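Local coordinates for Low temperature requirement C protein (Listeria monocytogenes, PDB 1Y9I) that binds calcium and magnesium ions and is probably a phosphatidylglycerophosphatase, removing phosphate from a membrane lipid precursor, at residues A[8-14]-A[62-66]; A[31-35]-A[119-125]; A[51-55]-A[153-158]. One frame throughout, in Å; residues are numbered along the deposited sequence.

Contact 1: residues A[8-14]-A[62-66]; sequences SALESKA and QNAVL
Q62 meets L10, E11 and A14 with the whole length of its side chain. Its CG is anti to the carbonyl carbon (chi1 -64°) and the chain then runs extended toward the start of the other helix. CB of Q62 lies against CG of L10. The amide end passes obliquely over E11, with NE2 of Q62 3.1 Å from CG of E11. That NE2 is used by the carbonyl of L56, which fixes the turn of the amide. On its other arm, OE1 of Q62 accepts a hydrogen bond from a water at 2.6 Å. The water also binds OG of S8, 2.6 Å away. S8 is the N-cap residue, and its OG accepts from N of E11 at 3.1 Å, so the water ties Q62 to the capped helix start. The carboxylate of E11 turns to R15.

N63 follows, with OD1 3.2 Å from CD2 of L10. V65 CG1 lies beside A14. L66 closes the row with both methyls: CD1 packs tightly on CA and CB of A14, and CD2 meets CD1 of L10 at 3.3 Å. L10 and L66 also pack on I87 and P83 of the second subunit. The axes of the two short segments come within 9.1 Å and run at 48° to each other. This is helix-helix packing of helices 9-20 and 59-76 in an all-helical bundle, next to a subunit interface.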
ATOM      1  N   SER A   8      -1.562   3.928 -27.182  1.00 45.08           N
ATOM      2  CA  SER A   8      -2.359   2.708 -27.134  1.00 42.71           C
ATOM      3  C   SER A   8      -3.839   3.049 -27.009  1.00 41.20           C
ATOM      4  O   SER A   8      -4.203   4.207 -26.791  1.00 40.65           O
ATOM      5  CB  SER A   8      -1.934   1.846 -25.942  1.00 44.24           C
ATOM      6  OG  SER A   8      -2.207   2.508 -24.716  1.00 42.95           O
ATOM      7  N   ALA A   9      -4.686   2.036 -27.153  1.00 38.94           N
ATOM      8  CA  ALA A   9      -6.128   2.222 -27.043  1.00 37.43           C
ATOM      9  C   ALA A   9      -6.467   2.564 -25.599  1.00 35.45           C
ATOM     10  O   ALA A   9      -7.407   3.305 -25.325  1.00 34.34           O
ATOM     11  CB  ALA A   9      -6.851   0.950 -27.462  1.00 38.46           C
ATOM     12  N   LEU A  10      -5.687   2.007 -24.681  1.00 33.76           N
ATOM     13  CA  LEU A  10      -5.882   2.245 -23.259  1.00 31.64           C
ATOM     14  C   LEU A  10      -5.600   3.710 -22.939  1.00 30.47           C
ATOM     15  O   LEU A  10      -6.433   4.391 -22.342  1.00 29.56           O
ATOM     16  CB  LEU A  10      -4.951   1.337 -22.448  1.00 30.08           C
ATOM     17  CG  LEU A  10      -4.965   1.484 -20.923  1.00 29.54           C
ATOM     18  CD1 LEU A  10      -6.382   1.306 -20.396  1.00 28.69           C
ATOM     19  CD2 LEU A  10      -4.023   0.457 -20.304  1.00 28.08           C
ATOM     20  N   GLU A  11      -4.434   4.200 -23.356  1.00 30.14           N
ATOM     21  CA  GLU A  11      -4.069   5.588 -23.088  1.00 30.68           C
ATOM     22  C   GLU A  11      -5.025   6.568 -23.753  1.00 31.28           C
ATOM     23  O   GLU A  11      -5.447   7.546 -23.138  1.00 29.59           O
ATOM     24  CB  GLU A  11      -2.641   5.887 -23.559  1.00 29.08           C
ATOM     25  CG  GLU A  11      -2.113   7.219 -23.021  1.00 33.04           C
ATOM     26  CD  GLU A  11      -0.708   7.558 -23.494  1.00 35.16           C
ATOM     27  OE1 GLU A  11       0.120   6.634 -23.636  1.00 32.90           O
ATOM     28  OE2 GLU A  11      -0.431   8.760 -23.703  1.00 35.78           O
ATOM     29  N   SER A  12      -5.357   6.309 -25.016  1.00 32.38           N
ATOM     30  CA  SER A  12      -6.261   7.180 -25.753  1.00 32.20           C
ATOM     31  C   SER A  12      -7.575   7.360 -25.007  1.00 30.88           C
ATOM     32  O   SER A  12      -8.023   8.486 -24.784  1.00 30.69           O
ATOM     33  CB  SER A  12      -6.537   6.600 -27.144  1.00 34.06           C
ATOM     34  OG  SER A  12      -5.344   6.512 -27.907  1.00 39.26           O
ATOM     35  N   LYS A  13      -8.188   6.246 -24.617  1.00 29.73           N
ATOM     36  CA  LYS A  13      -9.459   6.280 -23.907  1.00 29.97           C
ATOM     37  C   LYS A  13      -9.349   6.962 -22.546  1.00 29.48           C
ATOM     38  O   LYS A  13     -10.253   7.687 -22.138  1.00 29.24           O
ATOM     39  CB  LYS A  13     -10.009   4.859 -23.731  1.00 31.38           C
ATOM     40  CG  LYS A  13     -11.308   4.780 -22.947  1.00 33.32           C
ATOM     41  CD  LYS A  13     -12.441   5.523 -23.641  1.00 35.90           C
ATOM     42  CE  LYS A  13     -13.726   5.440 -22.834  1.00 35.41           C
ATOM     43  NZ  LYS A  13     -14.866   6.150 -23.485  1.00 36.37           N
ATOM     44  N   ALA A  14      -8.245   6.724 -21.845  1.00 28.66           N
ATOM     45  CA  ALA A  14      -8.040   7.330 -20.532  1.00 27.56           C
ATOM     46  C   ALA A  14      -8.049   8.847 -20.644  1.00 25.81           C
ATOM     47  O   ALA A  14      -8.737   9.534 -19.887  1.00 24.12           O
ATOM     48  CB  ALA A  14      -6.715   6.861 -19.936  1.00 26.41           C
ATOM     49  N   GLN A  62      -3.356   4.608 -16.339  1.00 17.73           N
ATOM     50  CA  GLN A  62      -4.451   4.475 -17.288  1.00 17.72           C
ATOM     51  C   GLN A  62      -5.490   3.455 -16.826  1.00 18.95           C
ATOM     52  O   GLN A  62      -6.698   3.690 -16.942  1.00 18.03           O
ATOM     53  CB  GLN A  62      -3.884   4.104 -18.651  1.00 18.83           C
ATOM     54  CG  GLN A  62      -3.000   5.198 -19.229  1.00 21.15           C
ATOM     55  CD  GLN A  62      -2.051   4.675 -20.277  1.00 23.79           C
ATOM     56  OE1 GLN A  62      -2.195   3.550 -20.744  1.00 25.69           O
ATOM     57  NE2 GLN A  62      -1.071   5.495 -20.661  1.00 21.15           N
ATOM     58  N   ASN A  63      -5.023   2.334 -16.290  1.00 18.49           N
ATOM     59  CA  ASN A  63      -5.926   1.297 -15.805  1.00 19.75           C
ATOM     60  C   ASN A  63      -6.819   1.821 -14.691  1.00 19.89           C
ATOM     61  O   ASN A  63      -8.013   1.528 -14.654  1.00 18.59           O
ATOM     62  CB  ASN A  63      -5.134   0.078 -15.307  1.00 21.20           C
ATOM     63  CG  ASN A  63      -4.521  -0.724 -16.446  1.00 25.26           C
ATOM     64  OD1 ASN A  63      -5.087  -0.797 -17.532  1.00 25.03           O
ATOM     65  ND2 ASN A  63      -3.374  -1.348 -16.192  1.00 24.79           N
ATOM     66  N   ALA A  64      -6.233   2.601 -13.784  1.00 18.07           N
ATOM     67  CA  ALA A  64      -6.983   3.159 -12.666  1.00 18.18           C
ATOM     68  C   ALA A  64      -7.974   4.219 -13.139  1.00 16.52           C
ATOM     69  O   ALA A  64      -9.098   4.276 -12.650  1.00 17.62           O
ATOM     70  CB  ALA A  64      -6.027   3.752 -11.631  1.00 14.80           C
ATOM     71  N   VAL A  65      -7.558   5.054 -14.088  1.00 17.95           N
ATOM     72  CA  VAL A  65      -8.436   6.095 -14.619  1.00 18.02           C
ATOM     73  C   VAL A  65      -9.700   5.473 -15.233  1.00 17.87           C
ATOM     74  O   VAL A  65     -10.817   5.902 -14.946  1.00 18.48           O
ATOM     75  CB  VAL A  65      -7.714   6.955 -15.689  1.00 16.64           C
ATOM     76  CG1 VAL A  65      -8.723   7.843 -16.415  1.00 20.02           C
ATOM     77  CG2 VAL A  65      -6.636   7.825 -15.033  1.00 15.60           C
ATOM     78  N   LEU A  66      -9.522   4.457 -16.067  1.00 19.34           N
ATOM     79  CA  LEU A  66     -10.658   3.799 -16.709  1.00 21.40           C
ATOM     80  C   LEU A  66     -11.565   3.090 -15.722  1.00 19.98           C
ATOM     81  O   LEU A  66     -12.789   3.222 -15.781  1.00 21.21           O
ATOM     82  CB  LEU A  66     -10.181   2.785 -17.760  1.00 23.00           C
ATOM     83  CG  LEU A  66     -10.067   3.314 -19.193  1.00 28.40           C
ATOM     84  CD1 LEU A  66      -9.122   4.493 -19.224  1.00 29.08           C
ATOM     85  CD2 LEU A  66      -9.577   2.209 -20.122  1.00 27.88           C
TER
HETATM   86  O   HOH W   1      -0.897   2.092 -22.475  1.00 30.81           O

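Contact 2: residues A[31-35]-A[119-125]; sequences LVLFL and YIDKVKP
F34 on helix 25-36 reaches P125, Y119 and V123 at the end of helix 114-123. This is apolar helix-helix packing in the helical bundle, with the short segments crossing at 108°. Their axes come no closer than 11.7 Å, so large side chains fill the gap.

The bond from CA to CB of F34 points at the other segment. CG is anti to the backbone N (chi1 178°), which carries the ring across to the helix end. CG of F34 lies near CG of P125. CD2 of F34 is 3.8 Å from the same CG of P125. The proline carbon sits over one face of the ring, offset toward its rim, in a CH-pi contact with an angle of 18° from the ring normal. CE2 of F34 meets CE2 of Y119 at 3.8 Å, the two side chains crossing at about a right angle. At the far end, CZ of F34 touches CG1 of V123 at 3.9 Å. Y119 and V123 also pack against the third subunit, so this end of the contact borders an interface.

The helix ends at V123. K124 then takes a positive phi, and P125 follows, facing F34 and L31. NZ of K124 bonds back to O of D121 at 2.9 Å, lying in the carbonyl plane.

Deeper in, I120 projects between L31 and L35. Its CD1 lies 3.7 Å from CB of L31 and 4.0 Å from CG of L35. L31 and L35 also pack on helix 143-160. CD2 of L35 approaches the edge of the Y119 ring near its plane, 4.1 Å from CD2 of Y119.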
ATOM      1  N   LEU A  31      -2.918  22.077 -10.110  1.00 18.51           N
ATOM      2  CA  LEU A  31      -2.857  21.408  -8.813  1.00 17.82           C
ATOM      3  C   LEU A  31      -1.405  21.112  -8.468  1.00 15.54           C
ATOM      4  O   LEU A  31      -0.988  21.239  -7.319  1.00 17.75           O
ATOM      5  CB  LEU A  31      -3.650  20.089  -8.847  1.00 16.45           C
ATOM      6  CG  LEU A  31      -5.170  20.149  -9.051  1.00 17.02           C
ATOM      7  CD1 LEU A  31      -5.761  18.722  -9.021  1.00 16.03           C
ATOM      8  CD2 LEU A  31      -5.797  20.993  -7.960  1.00 19.49           C
ATOM      9  N   VAL A  32      -0.640  20.689  -9.466  1.00 17.55           N
ATOM     10  CA  VAL A  32       0.769  20.393  -9.248  1.00 18.99           C
ATOM     11  C   VAL A  32       1.460  21.695  -8.844  1.00 19.65           C
ATOM     12  O   VAL A  32       2.314  21.710  -7.960  1.00 19.73           O
ATOM     13  CB  VAL A  32       1.425  19.842 -10.527  1.00 18.11           C
ATOM     14  CG1 VAL A  32       2.923  19.652 -10.305  1.00 18.13           C
ATOM     15  CG2 VAL A  32       0.771  18.518 -10.921  1.00 17.99           C
ATOM     16  N   LEU A  33       1.082  22.790  -9.493  1.00 21.75           N
ATOM     17  CA  LEU A  33       1.665  24.096  -9.188  1.00 21.37           C
ATOM     18  C   LEU A  33       1.339  24.442  -7.732  1.00 23.23           C
ATOM     19  O   LEU A  33       2.201  24.894  -6.977  1.00 22.09           O
ATOM     20  CB  LEU A  33       1.088  25.162 -10.128  1.00 24.52           C
ATOM     21  CG  LEU A  33       1.653  26.582 -10.010  1.00 23.80           C
ATOM     22  CD1 LEU A  33       3.133  26.576 -10.363  1.00 24.59           C
ATOM     23  CD2 LEU A  33       0.889  27.513 -10.942  1.00 28.12           C
ATOM     24  N   PHE A  34       0.087  24.205  -7.347  1.00 23.59           N
ATOM     25  CA  PHE A  34      -0.387  24.473  -5.989  1.00 24.71           C
ATOM     26  C   PHE A  34       0.421  23.685  -4.953  1.00 23.49           C
ATOM     27  O   PHE A  34       0.717  24.180  -3.863  1.00 23.05           O
ATOM     28  CB  PHE A  34      -1.864  24.081  -5.884  1.00 27.73           C
ATOM     29  CG  PHE A  34      -2.445  24.259  -4.513  1.00 30.96           C
ATOM     30  CD1 PHE A  34      -2.846  25.516  -4.068  1.00 32.97           C
ATOM     31  CD2 PHE A  34      -2.591  23.169  -3.665  1.00 31.77           C
ATOM     32  CE1 PHE A  34      -3.384  25.684  -2.794  1.00 35.55           C
ATOM     33  CE2 PHE A  34      -3.127  23.325  -2.389  1.00 33.95           C
ATOM     34  CZ  PHE A  34      -3.525  24.587  -1.955  1.00 34.97           C
ATOM     35  N   LEU A  35       0.769  22.452  -5.302  1.00 21.06           N
ATOM     36  CA  LEU A  35       1.528  21.583  -4.407  1.00 20.93           C
ATOM     37  C   LEU A  35       3.023  21.873  -4.296  1.00 23.29           C
ATOM     38  O   LEU A  35       3.616  21.674  -3.233  1.00 24.50           O
ATOM     39  CB  LEU A  35       1.381  20.132  -4.850  1.00 19.44           C
ATOM     40  CG  LEU A  35       0.007  19.479  -4.738  1.00 19.30           C
ATOM     41  CD1 LEU A  35       0.069  18.079  -5.336  1.00 18.30           C
ATOM     42  CD2 LEU A  35      -0.405  19.415  -3.279  1.00 20.95           C
ATOM     43  N   TYR A 119      -3.364  15.683   1.469  1.00 19.71           N
ATOM     44  CA  TYR A 119      -3.512  17.120   1.652  1.00 20.14           C
ATOM     45  C   TYR A 119      -4.405  17.772   0.605  1.00 20.80           C
ATOM     46  O   TYR A 119      -5.306  18.544   0.936  1.00 20.58           O
ATOM     47  CB  TYR A 119      -2.130  17.782   1.630  1.00 23.76           C
ATOM     48  CG  TYR A 119      -2.159  19.297   1.669  1.00 26.97           C
ATOM     49  CD1 TYR A 119      -2.647  19.978   2.784  1.00 27.28           C
ATOM     50  CD2 TYR A 119      -1.688  20.047   0.592  1.00 30.34           C
ATOM     51  CE1 TYR A 119      -2.663  21.368   2.828  1.00 30.12           C
ATOM     52  CE2 TYR A 119      -1.700  21.441   0.624  1.00 32.58           C
ATOM     53  CZ  TYR A 119      -2.187  22.091   1.745  1.00 32.93           C
ATOM     54  OH  TYR A 119      -2.195  23.464   1.789  1.00 38.28           O
ATOM     55  N   ILE A 120      -4.166  17.460  -0.666  1.00 19.81           N
ATOM     56  CA  ILE A 120      -4.950  18.074  -1.724  1.00 20.73           C
ATOM     57  C   ILE A 120      -6.399  17.600  -1.695  1.00 20.89           C
ATOM     58  O   ILE A 120      -7.309  18.342  -2.068  1.00 23.02           O
ATOM     59  CB  ILE A 120      -4.311  17.823  -3.115  1.00 20.83           C
ATOM     60  CG1 ILE A 120      -4.779  18.914  -4.087  1.00 20.25           C
ATOM     61  CG2 ILE A 120      -4.677  16.431  -3.632  1.00 19.74           C
ATOM     62  CD1 ILE A 120      -3.948  19.027  -5.348  1.00 25.01           C
ATOM     63  N   ASP A 121      -6.616  16.372  -1.238  1.00 20.92           N
ATOM     64  CA  ASP A 121      -7.974  15.842  -1.149  1.00 24.53           C
ATOM     65  C   ASP A 121      -8.791  16.619  -0.110  1.00 25.14           C
ATOM     66  O   ASP A 121     -10.008  16.754  -0.237  1.00 26.09           O
ATOM     67  CB  ASP A 121      -7.947  14.366  -0.761  1.00 28.05           C
ATOM     68  CG  ASP A 121      -9.334  13.762  -0.707  1.00 31.65           C
ATOM     69  OD1 ASP A 121      -9.988  13.696  -1.765  1.00 35.36           O
ATOM     70  OD2 ASP A 121      -9.773  13.363   0.392  1.00 35.63           O
ATOM     71  N   LYS A 122      -8.123  17.124   0.922  1.00 25.83           N
ATOM     72  CA  LYS A 122      -8.815  17.882   1.961  1.00 27.81           C
ATOM     73  C   LYS A 122      -9.084  19.320   1.552  1.00 27.27           C
ATOM     74  O   LYS A 122     -10.179  19.837   1.764  1.00 29.11           O
ATOM     75  CB  LYS A 122      -8.010  17.881   3.262  1.00 30.53           C
ATOM     76  CG  LYS A 122      -8.284  16.703   4.173  1.00 36.40           C
ATOM     77  CD  LYS A 122      -9.751  16.642   4.575  1.00 39.96           C
ATOM     78  CE  LYS A 122     -10.021  15.489   5.530  1.00 41.93           C
ATOM     79  NZ  LYS A 122     -11.476  15.346   5.834  1.00 42.22           N
ATOM     80  N   VAL A 123      -8.081  19.959   0.962  1.00 26.75           N
ATOM     81  CA  VAL A 123      -8.178  21.351   0.535  1.00 26.21           C
ATOM     82  C   VAL A 123      -9.025  21.542  -0.716  1.00 26.53           C
ATOM     83  O   VAL A 123      -9.683  22.570  -0.879  1.00 27.81           O
ATOM     84  CB  VAL A 123      -6.768  21.932   0.290  1.00 26.33           C
ATOM     85  CG1 VAL A 123      -6.866  23.350  -0.256  1.00 29.01           C
ATOM     86  CG2 VAL A 123      -5.981  21.904   1.583  1.00 27.88           C
ATOM     87  N   LYS A 124      -8.995  20.555  -1.600  1.00 25.42           N
ATOM     88  CA  LYS A 124      -9.765  20.589  -2.834  1.00 27.76           C
ATOM     89  C   LYS A 124      -9.696  21.908  -3.601  1.00 28.63           C
ATOM     90  O   LYS A 124     -10.722  22.541  -3.863  1.00 28.31           O
ATOM     91  CB  LYS A 124     -11.227  20.247  -2.540  1.00 29.09           C
ATOM     92  CG  LYS A 124     -11.401  18.919  -1.829  1.00 32.12           C
ATOM     93  CD  LYS A 124     -12.861  18.609  -1.549  1.00 34.91           C
ATOM     94  CE  LYS A 124     -13.000  17.277  -0.834  1.00 36.00           C
ATOM     95  NZ  LYS A 124     -12.433  16.160  -1.639  1.00 36.95           N
ATOM     96  N   PRO A 125      -8.484  22.333  -3.988  1.00 28.14           N
ATOM     97  CA  PRO A 125      -8.380  23.590  -4.729  1.00 27.27           C
ATOM     98  C   PRO A 125      -8.739  23.408  -6.204  1.00 27.15           C
ATOM     99  O   PRO A 125      -8.847  22.283  -6.699  1.00 24.55           O
ATOM    100  CB  PRO A 125      -6.918  23.966  -4.538  1.00 29.02           C
ATOM    101  CG  PRO A 125      -6.245  22.622  -4.598  1.00 28.49           C
ATOM    102  CD  PRO A 125      -7.149  21.770  -3.714  1.00 27.87           C
TER

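Contact 3: residues A[51-55]-A[153-158]; sequences NVEHV and AAASRL
R157 makes both polar contacts here, one with H54 and one with N51. The first is a stack. The guanidinium lies flat on one face of the H54 ring, with centres 3.6 Å apart and planes only 2° from parallel. NH2 of R157 stands over the middle of the ring. ND1 of H54 lies 3.4 Å from CZ of R157, and it also makes a weak hydrogen bond to O of Q50.

The second is a hydrogen bond. NH1 of R157 donates to OD1 of N51 at 2.8 Å, with an N-H...O angle of 159°. The oxygen lies at the guanidinium edge, in its plane. Seen from the amide, the donor stands above the carbonyl plane. The R157 chain is extended from CG to NE, which lays its aliphatic part along OD1 of N51. ND2 of N51 bonds to O of I47, so the amide is held at both ends. CB of L158 packs beside that ND2 of N51, 3.9 Å away, in van der Waals contact.

These contacts join helices 45-56 and 143-160 of the helical bundle. The short segments cross at 114° with axes 8.5 Å apart. The small A154 at the crossing is consistent with so close an approach.

The apolar contacts lie there. CB of A154 packs on CG2 of V52 and CG2 of V55, 4.0 Å from each. A153 CB touches both methyls of V55.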
ATOM      1  N   ASN A  51       4.949  17.180 -16.456  1.00 23.52           N
ATOM      2  CA  ASN A  51       4.976  16.080 -15.502  1.00 22.96           C
ATOM      3  C   ASN A  51       3.625  15.368 -15.463  1.00 21.64           C
ATOM      4  O   ASN A  51       3.569  14.156 -15.259  1.00 21.76           O
ATOM      5  CB  ASN A  51       5.376  16.588 -14.114  1.00 21.68           C
ATOM      6  CG  ASN A  51       6.891  16.698 -13.949  1.00 23.57           C
ATOM      7  OD1 ASN A  51       7.578  15.698 -13.729  1.00 21.13           O
ATOM      8  ND2 ASN A  51       7.417  17.917 -14.071  1.00 21.58           N
ATOM      9  N   VAL A  52       2.542  16.117 -15.662  1.00 21.79           N
ATOM     10  CA  VAL A  52       1.211  15.510 -15.679  1.00 21.00           C
ATOM     11  C   VAL A  52       1.146  14.580 -16.889  1.00 22.95           C
ATOM     12  O   VAL A  52       0.669  13.447 -16.790  1.00 21.41           O
ATOM     13  CB  VAL A  52       0.095  16.579 -15.789  1.00 22.39           C
ATOM     14  CG1 VAL A  52      -1.255  15.908 -16.062  1.00 23.22           C
ATOM     15  CG2 VAL A  52       0.013  17.390 -14.497  1.00 22.08           C
ATOM     16  N   GLU A  53       1.646  15.059 -18.027  1.00 23.80           N
ATOM     17  CA  GLU A  53       1.657  14.264 -19.251  1.00 26.06           C
ATOM     18  C   GLU A  53       2.409  12.956 -19.039  1.00 26.00           C
ATOM     19  O   GLU A  53       1.957  11.897 -19.482  1.00 26.58           O
ATOM     20  CB  GLU A  53       2.300  15.050 -20.402  1.00 27.33           C
ATOM     21  CG  GLU A  53       1.473  16.227 -20.914  1.00 29.32           C
ATOM     22  CD  GLU A  53       0.215  15.791 -21.654  1.00 31.37           C
ATOM     23  OE1 GLU A  53       0.012  14.570 -21.819  1.00 32.23           O
ATOM     24  OE2 GLU A  53      -0.569  16.672 -22.072  1.00 29.94           O
ATOM     25  N   HIS A  54       3.553  13.025 -18.363  1.00 26.39           N
ATOM     26  CA  HIS A  54       4.348  11.831 -18.097  1.00 26.90           C
ATOM     27  C   HIS A  54       3.603  10.811 -17.244  1.00 26.84           C
ATOM     28  O   HIS A  54       3.722   9.605 -17.464  1.00 26.54           O
ATOM     29  CB  HIS A  54       5.664  12.195 -17.408  1.00 29.65           C
ATOM     30  CG  HIS A  54       6.742  12.626 -18.352  1.00 33.35           C
ATOM     31  ND1 HIS A  54       7.216  13.918 -18.401  1.00 35.33           N
ATOM     32  CD2 HIS A  54       7.453  11.929 -19.272  1.00 35.32           C
ATOM     33  CE1 HIS A  54       8.174  14.000 -19.309  1.00 36.46           C
ATOM     34  NE2 HIS A  54       8.337  12.807 -19.852  1.00 37.16           N
ATOM     35  N   VAL A  55       2.841  11.292 -16.269  1.00 24.31           N
ATOM     36  CA  VAL A  55       2.076  10.398 -15.408  1.00 23.32           C
ATOM     37  C   VAL A  55       0.992   9.674 -16.218  1.00 23.58           C
ATOM     38  O   VAL A  55       0.808   8.460 -16.087  1.00 22.45           O
ATOM     39  CB  VAL A  55       1.423  11.184 -14.241  1.00 23.97           C
ATOM     40  CG1 VAL A  55       0.482  10.283 -13.452  1.00 22.92           C
ATOM     41  CG2 VAL A  55       2.510  11.727 -13.313  1.00 20.37           C
ATOM     42  N   ALA A 153       1.212  12.501  -7.959  1.00 14.54           N
ATOM     43  CA  ALA A 153       2.216  11.700  -8.644  1.00 14.97           C
ATOM     44  C   ALA A 153       3.096  12.620  -9.485  1.00 17.86           C
ATOM     45  O   ALA A 153       4.324  12.469  -9.507  1.00 18.00           O
ATOM     46  CB  ALA A 153       1.545  10.649  -9.530  1.00 17.05           C
ATOM     47  N   ALA A 154       2.463  13.568 -10.175  1.00 15.78           N
ATOM     48  CA  ALA A 154       3.173  14.520 -11.018  1.00 17.06           C
ATOM     49  C   ALA A 154       4.090  15.390 -10.159  1.00 17.04           C
ATOM     50  O   ALA A 154       5.209  15.700 -10.563  1.00 18.45           O
ATOM     51  CB  ALA A 154       2.173  15.396 -11.790  1.00 15.98           C
ATOM     52  N   ALA A 155       3.614  15.787  -8.980  1.00 16.64           N
ATOM     53  CA  ALA A 155       4.419  16.604  -8.068  1.00 17.13           C
ATOM     54  C   ALA A 155       5.640  15.816  -7.596  1.00 18.09           C
ATOM     55  O   ALA A 155       6.720  16.379  -7.385  1.00 18.59           O
ATOM     56  CB  ALA A 155       3.582  17.036  -6.862  1.00 16.12           C
ATOM     57  N   SER A 156       5.464  14.509  -7.427  1.00 17.08           N
ATOM     58  CA  SER A 156       6.554  13.640  -6.993  1.00 17.28           C
ATOM     59  C   SER A 156       7.595  13.498  -8.102  1.00 15.36           C
ATOM     60  O   SER A 156       8.805  13.557  -7.850  1.00 17.55           O
ATOM     61  CB  SER A 156       6.001  12.264  -6.616  1.00 17.10           C
ATOM     62  OG  SER A 156       7.054  11.356  -6.372  1.00 25.89           O
ATOM     63  N   ARG A 157       7.133  13.316  -9.335  1.00 15.84           N
ATOM     64  CA  ARG A 157       8.069  13.191 -10.446  1.00 16.67           C
ATOM     65  C   ARG A 157       8.890  14.480 -10.545  1.00 18.33           C
ATOM     66  O   ARG A 157      10.100  14.449 -10.781  1.00 19.24           O
ATOM     67  CB  ARG A 157       7.326  12.941 -11.762  1.00 17.24           C
ATOM     68  CG  ARG A 157       8.276  12.773 -12.954  1.00 20.03           C
ATOM     69  CD  ARG A 157       7.540  12.510 -14.256  1.00 21.04           C
ATOM     70  NE  ARG A 157       8.477  12.196 -15.334  1.00 26.50           N
ATOM     71  CZ  ARG A 157       9.325  13.071 -15.867  1.00 27.99           C
ATOM     72  NH1 ARG A 157       9.355  14.323 -15.427  1.00 26.44           N
ATOM     73  NH2 ARG A 157      10.161  12.690 -16.828  1.00 29.77           N
ATOM     74  N   LEU A 158       8.221  15.610 -10.351  1.00 18.24           N
ATOM     75  CA  LEU A 158       8.872  16.913 -10.402  1.00 19.74           C
ATOM     76  C   LEU A 158       9.942  16.984  -9.308  1.00 21.38           C
ATOM     77  O   LEU A 158      11.072  17.394  -9.564  1.00 22.22           O
ATOM     78  CB  LEU A 158       7.821  18.018 -10.210  1.00 21.73           C
ATOM     79  CG  LEU A 158       8.227  19.493 -10.316  1.00 25.89           C
ATOM     80  CD1 LEU A 158       6.978  20.358 -10.439  1.00 27.81           C
ATOM     81  CD2 LEU A 158       9.037  19.898  -9.098  1.00 28.94           C
TER

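All three contacts join helices of one bundle, and the chain has no strand. Their segments alternate along the sequence: the first partners come in the order 8-14, 31-35, 51-55, and the second in the order 62-66, 119-125, 153-158. Contacts 1 and 2 lie on opposite sides of the chain's centre, with centres 24 Å apart. Contact 3 is about 17 Å from contact 1 and 14 Å from contact 2, centre to centre. It touches contact 2 through V32, whose CG2 packs on A154 and V52. Helices 25-36, 45-56 and 143-160 thus share a continuous core. Contacts 1 and 2 each also border another subunit of the tetramer, whereas no other chain of the assembly touches contact 3.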